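Peptidoglycan synthetase penicillin-binding protein 3 (Bifidobacterium adolescentis, PDB 4YE5) probably acts as a membrane-bound transpeptidase that cross-links peptidoglycan in the cell wall and, as its family does, binds penicillin. Local coordinates at residues A[23-29]-A[185-191]; A[47-53]-A[139-145]; A[463-467]-A[558-564]. All coordinates share one frame; numbering follows the deposited sequence.

Interaction 1 of 3, residues A[23-29]-A[185-191]; sequences TTTVTLK and DGYQVYQ
Val26 and Gln188 face each other as a hydrogen-bonded pair in an antiparallel ladder, where strand 23-28 forms the outer edge of a three-stranded sheet in the N-terminal part of the protein. Val26 N reaches Gln188 O at 2.7 Å, nearly straight at 171°, and Gln188 N returns a bond to Val26 O. The same double bonding recurs at Thr24 with Tyr190 and at Leu28 with Gly186. In the last pair Leu28 N lies well above the plane of the Gly186 carbonyl.

The face carrying Thr24, Val26, Leu28, Gln188 and Tyr190 is the better buried one, with Val26 and Tyr190 both buried. Val26 holds CG2 beside its own backbone N (CG1 is the anti branch, chi1 173°), and from there CG2 meets Tyr190 CE2 obliquely at 3.9 Å. Leucine suits the place opposite Gly186: because Gly186 has no side chain, Leu28 can lean over the neighbouring backbone, CG lying 3.8 Å from Tyr187 N. Leu28 also crosses Gln188 at about a right angle, CD2 3.9 Å from Gln188 CD. The other face bears Thr25, Thr27, Tyr187 and Val189, beta-branched or aromatic residues that favour extended chain. Strand 202-207 flanks 186-191 on its far side, and Met203 touches both Gln188 and Tyr190. The amide of Gln188 is held in turn by the phenol, Tyr190 OH donating to Gln188 OE1 at 2.7 Å from above the amide plane.

Interaction 2 of 3, residues A[47-53]-A[139-145]; sequences VERYTII and IVYAELS
This is an antiparallel strand pairing along one side of the three-stranded sheet 117-123, 50-54, 140-144, with strand 50-54 in the middle. Thr51 with Glu143 and Ile53 with Tyr141 are hydrogen-bonded pairs, and Ile53 N to Tyr141 O, at 2.7 Å, runs almost along the C=O axis. Past the strand ends Ser145 N still bonds to Arg49 O, and a water donates to both Val47 O and Ser145 O.

On the face of Thr51, Ile53, Tyr141 and Glu143 the main apolar contact is Tyr141 with Ile53. Tyr141 CG sits between the backbone N and the carbonyl carbon (chi1 58°), which swings the ring across to Ile53, whose CB stands over one ring face in a CH-pi contact 3.9 Å from the centroid. Ile53 CG2 meets Tyr141 OH at 3.4 Å. On the other face, CE1 of the Tyr50 ring packs 3.7 Å from Leu144 CB, while Tyr50 OH donates to Glu48 OE2 at 2.6 Å, tying down the phenol end. Small Ala142 leaves room for both Tyr50 CD1 and Ile52 CD1, each 3.8 Å from its CB.

Helix 125-132 covers this Tyr50 face, Lys128 touching Tyr50 and Ala142 and Ile131 touching Val140, while strand 117-123 adjoins the far edge of 50-54.

Interaction 3 of 3, residues A[463-467]-A[558-564]; sequences NAMES and RTDAIPV
Asn463 and Arg558 lie at the tight part of this contact, in which the side chains of a helix grip an irregular chain segment. Asn463 OD1 takes a good bond from Ile562 N, 2.9 Å at 167°, and only a weak, bent one from Arg558 NH2, while ND2 donates to Asp560 O at 2.8 Å, with that oxygen in the amide plane. An asparagine suits the place because acceptor and donor sit side by side, matching a backbone N-H and a nearby C=O. With CG anti to the backbone N (chi1 -172°), the amide reaches out from the helix, and Ile562 CD1 packs against its CG at 3.5 Å.

The Arg558 guanidinium is layered between Glu466 CG on one face and Ala561 CB on the other. The Glu466 carboxylate is stacked over the face, the planes 6° apart; OE2 lies well out of the guanidinium plane, no N-H points at it, and the 3.8 Å OE2-NE pair is a long salt bridge. Arg482 is the stronger partner of Glu466. At the guanidinium edge, NH2 donates in plane to Ser467 OG at 3.0 Å.

In the fold, this joins helix 455-470 of the transpeptidase domain to the C-terminal tail that follows helix 535-549. Val564 CG1 packs on Ser467 CB at 3.7 Å, with helix 335-340 behind Val564.

The looser side is bridged by water. One water links Asn463 ND2 to Asp560 OD2, beside the exposed Asp560; two more each donate to Ile562 O and also hydrogen-bond to Ser467 OG.

How the interactions relate
Interactions 1 and 2 are neighbours, their centres about 13 Å apart, and interaction 2 is nested within the chain loop that interaction 1 closes. They belong to separate three-stranded sheets that pack together: Val26 CG1 lies 3.8 Å from Tyr141 CB, and Lys29 CG is equally close to Leu144 CD2. Residues far apart in sequence are thus gathered into one N-terminal unit that carries the dimerisation-type domain of penicillin-binding proteins. Interaction 3 comes later in the chain and on the opposite side of its centre, with its centre about 70 Å from that of interaction 1 and about 66 Å from that of interaction 2. It holds the C-terminal tail against the transpeptidase domain, so the contacts mark the two ends of an elongated molecule.

Interaction 1 of 3, residues A[23-29]-A[185-191]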
loop_
_atom_site.group_PDB
_atom_site.type_symbol
_atom_site.label_atom_id
_atom_site.label_comp_id
_atom_site.label_asym_id
_atom_site.label_seq_id
_atom_site.Cartn_x
_atom_site.Cartn_y
_atom_site.Cartn_z
ATOM N N THR A 23 -34.473 20.054 -22.276
ATOM C CA THR A 23 -33.658 18.850 -22.393
ATOM C C THR A 23 -33.227 18.340 -21.015
ATOM O O THR A 23 -33.110 19.108 -20.058
ATOM C CB THR A 23 -32.416 19.112 -23.253
ATOM O OG1 THR A 23 -32.684 20.211 -24.127
ATOM C CG2 THR A 23 -32.076 17.900 -24.079
ATOM N N THR A 24 -32.997 17.035 -20.924
ATOM C CA THR A 24 -32.717 16.399 -19.651
ATOM C C THR A 24 -31.588 15.397 -19.808
ATOM O O THR A 24 -31.637 14.537 -20.686
ATOM C CB THR A 24 -33.965 15.671 -19.134
ATOM O OG1 THR A 24 -35.027 16.616 -18.973
ATOM C CG2 THR A 24 -33.685 14.998 -17.806
ATOM N N THR A 25 -30.566 15.504 -18.963
ATOM C CA THR A 25 -29.465 14.565 -19.021
ATOM C C THR A 25 -29.452 13.667 -17.796
ATOM O O THR A 25 -29.532 14.135 -16.658
ATOM C CB THR A 25 -28.117 15.275 -19.146
ATOM O OG1 THR A 25 -28.096 16.024 -20.363
ATOM C CG2 THR A 25 -26.976 14.259 -19.159
ATOM N N VAL A 26 -29.362 12.368 -18.040
ATOM C CA VAL A 26 -29.321 11.397 -16.964
ATOM C C VAL A 26 -27.933 10.785 -16.928
ATOM O O VAL A 26 -27.435 10.297 -17.937
ATOM C CB VAL A 26 -30.396 10.289 -17.151
ATOM C CG1 VAL A 26 -30.221 9.199 -16.113
ATOM C CG2 VAL A 26 -31.809 10.872 -17.071
ATOM N N THR A 27 -27.308 10.810 -15.758
ATOM C CA THR A 27 -25.989 10.200 -15.577
ATOM C C THR A 27 -26.089 8.694 -15.384
ATOM O O THR A 27 -26.864 8.211 -14.562
ATOM C CB THR A 27 -25.296 10.799 -14.353
ATOM O OG1 THR A 27 -25.252 12.222 -14.502
ATOM C CG2 THR A 27 -23.873 10.236 -14.183
ATOM N N LEU A 28 -25.315 7.950 -16.165
ATOM C CA LEU A 28 -25.196 6.518 -15.957
ATOM C C LEU A 28 -23.890 6.299 -15.183
ATOM O O LEU A 28 -22.809 6.334 -15.760
ATOM C CB LEU A 28 -25.150 5.801 -17.295
ATOM C CG LEU A 28 -26.335 6.153 -18.228
ATOM C CD1 LEU A 28 -26.175 5.424 -19.541
ATOM C CD2 LEU A 28 -27.648 5.778 -17.574
ATOM N N LYS A 29 -23.987 6.116 -13.872
ATOM C CA LYS A 29 -22.772 6.053 -13.058
ATOM C C LYS A 29 -22.010 4.744 -13.264
ATOM O O LYS A 29 -22.595 3.669 -13.203
ATOM C CB LYS A 29 -23.086 6.274 -11.578
ATOM C CG LYS A 29 -21.856 6.031 -10.705
ATOM C CD LYS A 29 -21.844 6.869 -9.439
ATOM C CE LYS A 29 -20.467 6.805 -8.780
ATOM N NZ LYS A 29 -20.221 8.051 -7.999
ATOM N N ASP A 185 -18.268 7.563 -16.144
ATOM C CA ASP A 185 -19.713 7.675 -16.215
ATOM C C ASP A 185 -20.188 7.770 -17.670
ATOM O O ASP A 185 -19.469 8.249 -18.551
ATOM C CB ASP A 185 -20.174 8.910 -15.437
ATOM C CG ASP A 185 -20.064 8.729 -13.928
ATOM O OD1 ASP A 185 -19.595 7.664 -13.496
ATOM O OD2 ASP A 185 -20.452 9.648 -13.175
ATOM N N GLY A 186 -21.394 7.283 -17.920
ATOM C CA GLY A 186 -22.036 7.507 -19.207
ATOM C C GLY A 186 -23.189 8.462 -19.009
ATOM O O GLY A 186 -23.315 9.060 -17.932
ATOM N N TYR A 187 -24.041 8.611 -20.030
ATOM C CA TYR A 187 -25.198 9.475 -19.876
ATOM C C TYR A 187 -26.279 9.195 -20.935
ATOM O O TYR A 187 -26.027 8.500 -21.925
ATOM C CB TYR A 187 -24.767 10.942 -19.944
ATOM C CG TYR A 187 -24.071 11.289 -21.250
ATOM C CD1 TYR A 187 -24.802 11.530 -22.408
ATOM C CD2 TYR A 187 -22.683 11.350 -21.324
ATOM C CE1 TYR A 187 -24.176 11.834 -23.602
ATOM C CE2 TYR A 187 -22.043 11.659 -22.514
ATOM C CZ TYR A 187 -22.793 11.899 -23.647
ATOM O OH TYR A 187 -22.164 12.199 -24.830
ATOM N N GLN A 188 -27.472 9.734 -20.701
ATOM C CA GLN A 188 -28.576 9.711 -21.670
ATOM C C GLN A 188 -29.160 11.105 -21.719
ATOM O O GLN A 188 -29.327 11.750 -20.685
ATOM C CB GLN A 188 -29.680 8.744 -21.235
ATOM C CG GLN A 188 -29.295 7.265 -21.324
ATOM C CD GLN A 188 -30.208 6.379 -20.493
ATOM O OE1 GLN A 188 -30.986 6.868 -19.686
ATOM N NE2 GLN A 188 -30.100 5.072 -20.680
ATOM N N VAL A 189 -29.493 11.572 -22.916
ATOM C CA VAL A 189 -30.128 12.869 -23.046
ATOM C C VAL A 189 -31.530 12.683 -23.606
ATOM O O VAL A 189 -31.712 11.987 -24.599
ATOM C CB VAL A 189 -29.298 13.784 -23.955
ATOM C CG1 VAL A 189 -29.939 15.148 -24.065
ATOM C CG2 VAL A 189 -27.870 13.900 -23.409
ATOM N N TYR A 190 -32.525 13.281 -22.958
ATOM C CA TYR A 190 -33.916 13.113 -23.378
ATOM C C TYR A 190 -34.512 14.438 -23.817
ATOM O O TYR A 190 -34.259 15.448 -23.188
ATOM C CB TYR A 190 -34.741 12.578 -22.211
ATOM C CG TYR A 190 -34.374 11.175 -21.838
ATOM C CD1 TYR A 190 -34.965 10.093 -22.485
ATOM C CD2 TYR A 190 -33.427 10.921 -20.843
ATOM C CE1 TYR A 190 -34.618 8.795 -22.156
ATOM C CE2 TYR A 190 -33.089 9.623 -20.498
ATOM C CZ TYR A 190 -33.683 8.573 -21.167
ATOM O OH TYR A 190 -33.336 7.292 -20.842
ATOM N N GLN A 191 -35.314 14.440 -24.879
ATOM C CA GLN A 191 -36.078 15.636 -25.189
ATOM C C GLN A 191 -37.399 15.524 -24.448
ATOM O O GLN A 191 -38.239 14.706 -24.802
ATOM C CB GLN A 191 -36.328 15.768 -26.689
ATOM C CG GLN A 191 -35.091 15.624 -27.549
ATOM C CD GLN A 191 -34.023 16.667 -27.261
ATOM O OE1 GLN A 191 -32.846 16.335 -27.069
ATOM N NE2 GLN A 191 -34.421 17.936 -27.249
#

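Interaction 2 of 3, residues A[47-53]-A[139-145]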
loop_
_atom_site.group_PDB
_atom_site.type_symbol
_atom_site.label_atom_id
_atom_site.label_comp_id
_atom_site.label_asym_id
_atom_site.label_seq_id
_atom_site.Cartn_x
_atom_site.Cartn_y
_atom_site.Cartn_z
ATOM N N VAL A 47 -21.444 -2.632 -3.623
ATOM C CA VAL A 47 -22.746 -3.283 -3.714
ATOM C C VAL A 47 -23.570 -2.568 -4.776
ATOM O O VAL A 47 -23.808 -1.364 -4.663
ATOM C CB VAL A 47 -23.511 -3.155 -2.376
ATOM C CG1 VAL A 47 -24.767 -4.021 -2.389
ATOM C CG2 VAL A 47 -22.601 -3.533 -1.202
ATOM N N GLU A 48 -23.999 -3.290 -5.805
ATOM C CA GLU A 48 -24.840 -2.683 -6.832
ATOM C C GLU A 48 -26.300 -2.596 -6.397
ATOM O O GLU A 48 -27.051 -3.552 -6.548
ATOM C CB GLU A 48 -24.728 -3.426 -8.170
ATOM C CG GLU A 48 -25.397 -2.652 -9.314
ATOM C CD GLU A 48 -25.613 -3.485 -10.570
ATOM O OE1 GLU A 48 -25.094 -4.615 -10.633
ATOM O OE2 GLU A 48 -26.312 -3.008 -11.496
ATOM N N ARG A 49 -26.683 -1.447 -5.843
ATOM C CA ARG A 49 -28.077 -1.142 -5.520
ATOM C C ARG A 49 -28.365 0.262 -6.048
ATOM O O ARG A 49 -27.434 1.006 -6.388
ATOM C CB ARG A 49 -28.321 -1.172 -4.007
ATOM C CG ARG A 49 -27.817 -2.423 -3.311
ATOM C CD ARG A 49 -28.549 -3.678 -3.765
ATOM N NE ARG A 49 -29.867 -3.781 -3.149
ATOM C CZ ARG A 49 -30.460 -4.931 -2.845
ATOM N NH1 ARG A 49 -29.849 -6.082 -3.107
ATOM N NH2 ARG A 49 -31.661 -4.927 -2.277
ATOM N N TYR A 50 -29.643 0.633 -6.100
ATOM C CA TYR A 50 -30.041 1.894 -6.723
ATOM C C TYR A 50 -31.067 2.659 -5.916
ATOM O O TYR A 50 -31.910 2.074 -5.234
ATOM C CB TYR A 50 -30.598 1.633 -8.121
ATOM C CG TYR A 50 -29.575 1.069 -9.064
ATOM C CD1 TYR A 50 -28.727 1.911 -9.766
ATOM C CD2 TYR A 50 -29.445 -0.299 -9.249
ATOM C CE1 TYR A 50 -27.778 1.414 -10.626
ATOM C CE2 TYR A 50 -28.483 -0.814 -10.122
ATOM C CZ TYR A 50 -27.655 0.055 -10.808
ATOM O OH TYR A 50 -26.693 -0.418 -11.691
ATOM N N THR A 51 -30.999 3.980 -5.987
ATOM C CA THR A 51 -32.129 4.780 -5.540
ATOM C C THR A 51 -32.918 5.194 -6.781
ATOM O O THR A 51 -32.337 5.694 -7.753
ATOM C CB THR A 51 -31.678 6.016 -4.740
ATOM O OG1 THR A 51 -30.879 5.591 -3.626
ATOM C CG2 THR A 51 -32.879 6.758 -4.207
ATOM N N ILE A 52 -34.226 4.957 -6.768
ATOM C CA ILE A 52 -35.070 5.326 -7.903
ATOM C C ILE A 52 -35.627 6.723 -7.672
ATOM O O ILE A 52 -36.284 6.985 -6.655
ATOM C CB ILE A 52 -36.216 4.319 -8.125
ATOM C CG1 ILE A 52 -35.651 2.916 -8.399
ATOM C CG2 ILE A 52 -37.141 4.773 -9.286
ATOM C CD1 ILE A 52 -34.621 2.881 -9.533
ATOM N N ILE A 53 -35.339 7.619 -8.614
ATOM C CA ILE A 53 -35.700 9.027 -8.504
ATOM C C ILE A 53 -36.767 9.392 -9.524
ATOM O O ILE A 53 -36.687 8.985 -10.681
ATOM C CB ILE A 53 -34.459 9.931 -8.763
ATOM C CG1 ILE A 53 -33.311 9.587 -7.797
ATOM C CG2 ILE A 53 -34.835 11.417 -8.676
ATOM C CD1 ILE A 53 -33.665 9.753 -6.312
ATOM N N ILE A 139 -38.051 10.849 -16.959
ATOM C CA ILE A 139 -38.973 11.101 -15.845
ATOM C C ILE A 139 -38.564 10.344 -14.594
ATOM O O ILE A 139 -38.601 10.877 -13.488
ATOM C CB ILE A 139 -40.411 10.743 -16.224
ATOM C CG1 ILE A 139 -40.799 11.518 -17.487
ATOM C CG2 ILE A 139 -41.374 11.026 -15.044
ATOM C CD1 ILE A 139 -42.097 11.103 -18.068
ATOM N N VAL A 140 -38.171 9.095 -14.777
ATOM C CA VAL A 140 -37.712 8.275 -13.671
ATOM C C VAL A 140 -36.301 7.788 -14.016
ATOM O O VAL A 140 -36.033 7.409 -15.156
ATOM C CB VAL A 140 -38.652 7.074 -13.463
ATOM C CG1 VAL A 140 -38.171 6.216 -12.324
ATOM C CG2 VAL A 140 -40.076 7.552 -13.209
ATOM N N TYR A 141 -35.399 7.826 -13.048
ATOM C CA TYR A 141 -34.054 7.298 -13.263
ATOM C C TYR A 141 -33.474 6.683 -11.994
ATOM O O TYR A 141 -33.978 6.891 -10.873
ATOM C CB TYR A 141 -33.107 8.367 -13.831
ATOM C CG TYR A 141 -32.977 9.612 -12.973
ATOM C CD1 TYR A 141 -33.877 10.663 -13.107
ATOM C CD2 TYR A 141 -31.941 9.739 -12.040
ATOM C CE1 TYR A 141 -33.766 11.808 -12.335
ATOM C CE2 TYR A 141 -31.819 10.890 -11.258
ATOM C CZ TYR A 141 -32.737 11.917 -11.415
ATOM O OH TYR A 141 -32.632 13.060 -10.657
ATOM N N ALA A 142 -32.414 5.914 -12.190
ATOM C CA ALA A 142 -31.776 5.173 -11.115
ATOM C C ALA A 142 -30.449 5.820 -10.714
ATOM O O ALA A 142 -29.621 6.132 -11.567
ATOM C CB ALA A 142 -31.545 3.749 -11.565
ATOM N N GLU A 143 -30.246 6.012 -9.412
ATOM C CA GLU A 143 -28.960 6.497 -8.914
ATOM C C GLU A 143 -28.222 5.373 -8.189
ATOM O O GLU A 143 -28.696 4.870 -7.178
ATOM C CB GLU A 143 -29.133 7.726 -8.005
ATOM C CG GLU A 143 -29.181 9.048 -8.782
ATOM C CD GLU A 143 -29.408 10.287 -7.904
ATOM O OE1 GLU A 143 -29.711 10.135 -6.695
ATOM O OE2 GLU A 143 -29.289 11.418 -8.442
ATOM N N LEU A 144 -27.081 4.968 -8.738
ATOM C CA LEU A 144 -26.274 3.881 -8.186
ATOM C C LEU A 144 -25.729 4.226 -6.795
ATOM O O LEU A 144 -25.163 5.296 -6.599
ATOM C CB LEU A 144 -25.122 3.563 -9.138
ATOM C CG LEU A 144 -24.081 2.571 -8.625
ATOM C CD1 LEU A 144 -24.671 1.175 -8.566
ATOM C CD2 LEU A 144 -22.819 2.604 -9.504
ATOM N N SER A 145 -25.922 3.330 -5.831
ATOM C CA SER A 145 -25.469 3.579 -4.465
ATOM C C SER A 145 -23.968 3.311 -4.395
ATOM O O SER A 145 -23.410 2.616 -5.251
ATOM C CB SER A 145 -26.172 2.667 -3.452
ATOM O OG SER A 145 -25.154 1.960 -2.711
HETATM O O HOH W 1 -22.115 0.401 -6.228
#

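Interaction 3 of 3, residues A[463-467]-A[558-564]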
loop_
_atom_site.group_PDB
_atom_site.type_symbol
_atom_site.label_atom_id
_atom_site.label_comp_id
_atom_site.label_asym_id
_atom_site.label_seq_id
_atom_site.Cartn_x
_atom_site.Cartn_y
_atom_site.Cartn_z
ATOM N N ASN A 463 27.670 -12.149 2.996
ATOM C CA ASN A 463 28.512 -12.961 3.865
ATOM C C ASN A 463 28.749 -12.260 5.227
ATOM O O ASN A 463 28.620 -12.872 6.285
ATOM C CB ASN A 463 29.831 -13.248 3.137
ATOM C CG ASN A 463 30.718 -14.252 3.868
ATOM O OD1 ASN A 463 30.968 -14.131 5.067
ATOM N ND2 ASN A 463 31.215 -15.241 3.131
ATOM N N ALA A 464 29.073 -10.973 5.202
ATOM C CA ALA A 464 29.274 -10.219 6.451
ATOM C C ALA A 464 27.962 -10.065 7.229
ATOM O O ALA A 464 27.960 -10.089 8.470
ATOM C CB ALA A 464 29.900 -8.847 6.163
HETATM N N MSE A 465 26.847 -9.913 6.510
HETATM C CA MSE A 465 25.529 -9.857 7.153
HETATM C C MSE A 465 25.117 -11.194 7.774
HETATM O O MSE A 465 24.421 -11.234 8.792
HETATM C CB MSE A 465 24.428 -9.356 6.198
HETATM C CG MSE A 465 24.581 -7.895 5.791
HETATM SE SE MSE A 465 23.099 -7.329 4.676
HETATM C CE MSE A 465 21.664 -7.470 6.027
ATOM N N GLU A 466 25.548 -12.288 7.166
ATOM C CA GLU A 466 25.298 -13.582 7.758
ATOM C C GLU A 466 26.103 -13.728 9.062
ATOM O O GLU A 466 25.596 -14.264 10.056
ATOM C CB GLU A 466 25.589 -14.728 6.764
ATOM C CG GLU A 466 25.517 -16.097 7.427
ATOM C CD GLU A 466 25.252 -17.246 6.457
ATOM O OE1 GLU A 466 25.350 -17.046 5.226
ATOM O OE2 GLU A 466 24.944 -18.355 6.942
ATOM N N SER A 467 27.345 -13.235 9.072
ATOM C CA SER A 467 28.106 -13.197 10.326
ATOM C C SER A 467 27.403 -12.277 11.334
ATOM O O SER A 467 27.341 -12.584 12.527
ATOM C CB SER A 467 29.558 -12.744 10.098
ATOM O OG SER A 467 30.253 -13.693 9.309
ATOM N N ARG A 558 26.975 -23.604 5.978
ATOM C CA ARG A 558 27.850 -22.478 5.662
ATOM C C ARG A 558 29.325 -22.917 5.612
ATOM O O ARG A 558 29.848 -23.445 6.589
ATOM C CB ARG A 558 27.658 -21.369 6.707
ATOM C CG ARG A 558 28.336 -20.054 6.338
ATOM C CD ARG A 558 28.176 -18.982 7.434
ATOM N NE ARG A 558 28.672 -17.701 6.943
ATOM C CZ ARG A 558 29.035 -16.679 7.706
ATOM N NH1 ARG A 558 28.953 -16.761 9.029
ATOM N NH2 ARG A 558 29.485 -15.568 7.133
ATOM N N THR A 559 30.002 -22.692 4.485
ATOM C CA THR A 559 31.393 -23.126 4.361
ATOM C C THR A 559 32.371 -22.020 3.997
ATOM O O THR A 559 33.558 -22.276 3.863
ATOM C CB THR A 559 31.567 -24.236 3.295
ATOM O OG1 THR A 559 31.152 -23.742 2.014
ATOM C CG2 THR A 559 30.767 -25.494 3.665
ATOM N N ASP A 560 31.892 -20.801 3.805
ATOM C CA ASP A 560 32.778 -19.760 3.286
ATOM C C ASP A 560 32.799 -18.471 4.118
ATOM O O ASP A 560 32.986 -17.386 3.567
ATOM C CB ASP A 560 32.412 -19.441 1.829
ATOM C CG ASP A 560 30.991 -18.883 1.680
ATOM O OD1 ASP A 560 30.206 -18.910 2.661
ATOM O OD2 ASP A 560 30.657 -18.433 0.559
ATOM N N ALA A 561 32.621 -18.588 5.431
ATOM C CA ALA A 561 32.500 -17.395 6.271
ATOM C C ALA A 561 33.734 -16.509 6.148
ATOM O O ALA A 561 34.847 -16.990 6.231
ATOM C CB ALA A 561 32.274 -17.784 7.740
ATOM N N ILE A 562 33.539 -15.216 5.938
ATOM C CA ILE A 562 34.665 -14.298 5.939
ATOM C C ILE A 562 34.955 -13.973 7.401
ATOM O O ILE A 562 34.038 -13.677 8.152
ATOM C CB ILE A 562 34.354 -13.031 5.111
ATOM C CG1 ILE A 562 34.204 -13.403 3.627
ATOM C CG2 ILE A 562 35.453 -11.976 5.278
ATOM C CD1 ILE A 562 33.496 -12.354 2.795
ATOM N N PRO A 563 36.228 -14.081 7.819
ATOM C CA PRO A 563 36.579 -13.856 9.230
ATOM C C PRO A 563 36.172 -12.481 9.747
ATOM O O PRO A 563 36.296 -11.469 9.040
ATOM C CB PRO A 563 38.117 -14.022 9.255
ATOM C CG PRO A 563 38.547 -14.020 7.801
ATOM C CD PRO A 563 37.378 -14.547 7.026
ATOM N N VAL A 564 35.680 -12.453 10.980
ATOM C CA VAL A 564 35.233 -11.206 11.607
ATOM C C VAL A 564 36.291 -10.648 12.566
ATOM O O VAL A 564 36.198 -9.511 13.044
ATOM C CB VAL A 564 33.911 -11.422 12.370
ATOM C CG1 VAL A 564 32.734 -11.428 11.401
ATOM C CG2 VAL A 564 33.969 -12.746 13.183
HETATM O O HOH W 2 31.586 -12.666 7.486
HETATM O O HOH W 3 30.322 -15.388 0.171
HETATM O O HOH W 4 33.013 -15.052 10.285
#